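Local atomic coordinates of Melibiose/raffinose/stachyose-binding protein MelE (Bacillus subtilis subsp. subtilis str. 168, PDB entry 4R6H), a protein that binds melibiose, raffinose and stachyose as the solute-binding component of the MelEDC-MsmX ABC transporter, which imports these sugars. Residues 183-188 with 263-268. Sequence-based numbering, arbitrary orientation.
Sequences PFWFAG and NKIAFT
F184 and F267 pair as a parallel beta bridge joining strands 182-185 and 265-269, part of the mixed sheet in one lobe of this solute-binding protein. Two backbone bonds define the pairing: F267 N donates to P183 O at 2.9 Å, bent to 141° at the hydrogen, and W185 N donates to F267 O at 3.0 Å, a straighter bond. F267 O also receives F184 CA, a CA-H...O contact of 3.3 Å, and it lies in the plane of the F184 ring, at the edge. On this face F184 CD1 stands 4.0 Å from F267 CB, and both rings meet F166 of helix 163-177 edge-to-face.

The closest apolar packing is where the end of I265 reaches over W185, CD1 3.5 Å from W185 CG. With CG anti to the backbone N (chi1 -170°), the indole presents a face to I265 CD1, which sits 3.7 Å from the centroid of the five-membered ring and 18° off its normal, a CH-pi contact. A187 N lies over the opposite face, and L256 and L259 of helix 256-261 touch both W185 and I265. An alanine in place of W185 would probably open a gap beneath I265 CD1, which would lose the ring face it packs on.

The loose side is the start of 263-268, where K264 is exposed and N263 partly so, whereas every residue that touches across the contact is buried. Past the bridge a side-chain bond takes hold instead, T268 OG1 donating to W185 O at 2.8 Å from a position tilted out of the carbonyl plane.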
# COMPACT_ATOMS: atom_id res chain seq x y z
N PRO A 183 21.80 -8.22 2.95
CA PRO A 183 21.62 -7.03 2.14
C PRO A 183 20.13 -6.69 1.93
O PRO A 183 19.78 -5.49 2.06
CB PRO A 183 22.34 -7.35 0.83
CG PRO A 183 23.33 -8.41 1.22
CD PRO A 183 22.70 -9.19 2.28
N PHE A 184 19.28 -7.68 1.66
CA PHE A 184 17.85 -7.43 1.38
C PHE A 184 17.08 -8.53 2.04
O PHE A 184 17.22 -9.66 1.68
CB PHE A 184 17.69 -7.43 -0.12
CG PHE A 184 16.33 -7.04 -0.64
CD1 PHE A 184 15.46 -6.20 0.07
CD2 PHE A 184 15.96 -7.43 -1.93
CE1 PHE A 184 14.25 -5.80 -0.48
CE2 PHE A 184 14.76 -7.00 -2.49
CZ PHE A 184 13.90 -6.22 -1.75
N TRP A 185 16.30 -8.22 3.05
CA TRP A 185 15.69 -9.23 3.92
C TRP A 185 14.24 -9.45 3.64
O TRP A 185 13.49 -8.52 3.46
CB TRP A 185 15.85 -8.81 5.39
CG TRP A 185 15.50 -9.85 6.40
CD1 TRP A 185 16.34 -10.76 6.99
CD2 TRP A 185 14.24 -10.02 7.03
NE1 TRP A 185 15.66 -11.52 7.91
CE2 TRP A 185 14.36 -11.08 7.97
CE3 TRP A 185 13.00 -9.39 6.89
CZ2 TRP A 185 13.27 -11.52 8.74
CZ3 TRP A 185 11.94 -9.82 7.66
CH2 TRP A 185 12.09 -10.85 8.59
N PHE A 186 13.87 -10.73 3.55
CA PHE A 186 12.48 -11.17 3.37
C PHE A 186 12.00 -12.07 4.47
O PHE A 186 12.68 -13.05 4.83
CB PHE A 186 12.32 -11.99 2.04
CG PHE A 186 12.28 -11.14 0.81
CD1 PHE A 186 13.45 -10.76 0.20
CD2 PHE A 186 11.09 -10.74 0.27
CE1 PHE A 186 13.43 -9.98 -0.95
CE2 PHE A 186 11.04 -9.97 -0.88
CZ PHE A 186 12.23 -9.58 -1.49
N ALA A 187 10.81 -11.78 4.92
CA ALA A 187 10.11 -12.69 5.84
C ALA A 187 9.32 -13.71 4.96
O ALA A 187 8.10 -13.67 4.91
CB ALA A 187 9.19 -11.93 6.76
N GLY A 188 10.06 -14.63 4.32
CA GLY A 188 9.53 -15.46 3.28
C GLY A 188 8.60 -16.54 3.81
O GLY A 188 7.92 -17.20 3.03
N ASN A 263 21.30 -3.95 13.62
CA ASN A 263 22.19 -3.67 12.49
C ASN A 263 22.52 -4.92 11.65
O ASN A 263 23.60 -5.01 11.05
CB ASN A 263 23.49 -2.98 12.95
CG ASN A 263 23.26 -1.56 13.41
OD1 ASN A 263 22.95 -0.66 12.61
ND2 ASN A 263 23.40 -1.33 14.69
N LYS A 264 21.53 -5.81 11.52
CA LYS A 264 21.70 -7.04 10.78
C LYS A 264 21.10 -7.03 9.37
O LYS A 264 21.29 -8.00 8.60
CB LYS A 264 21.23 -8.23 11.62
CG LYS A 264 22.20 -8.50 12.77
CD LYS A 264 21.74 -9.62 13.69
CE LYS A 264 22.73 -9.83 14.84
NZ LYS A 264 22.05 -10.38 16.05
N ILE A 265 20.44 -5.92 9.02
CA ILE A 265 19.71 -5.85 7.74
C ILE A 265 19.94 -4.51 7.09
O ILE A 265 19.74 -3.47 7.72
CB ILE A 265 18.18 -6.01 7.97
CG1 ILE A 265 17.82 -7.45 8.40
CG2 ILE A 265 17.39 -5.69 6.70
CD1 ILE A 265 16.40 -7.58 8.91
N ALA A 266 20.34 -4.48 5.82
CA ALA A 266 20.51 -3.20 5.11
C ALA A 266 19.21 -2.66 4.52
O ALA A 266 18.84 -1.53 4.80
CB ALA A 266 21.58 -3.29 4.04
N PHE A 267 18.53 -3.46 3.71
CA PHE A 267 17.28 -3.08 3.04
C PHE A 267 16.18 -4.10 3.32
O PHE A 267 16.44 -5.30 3.47
CB PHE A 267 17.44 -3.06 1.55
CG PHE A 267 18.33 -1.98 1.01
CD1 PHE A 267 17.80 -0.75 0.65
CD2 PHE A 267 19.69 -2.23 0.76
CE1 PHE A 267 18.61 0.21 0.06
CE2 PHE A 267 20.50 -1.25 0.21
CZ PHE A 267 19.97 -0.03 -0.15
N THR A 268 14.95 -3.62 3.28
CA THR A 268 13.77 -4.51 3.26
C THR A 268 12.64 -3.76 2.61
O THR A 268 12.69 -2.54 2.52
CB THR A 268 13.42 -5.06 4.67
OG1 THR A 268 12.54 -6.16 4.55
CG2 THR A 268 12.78 -4.00 5.57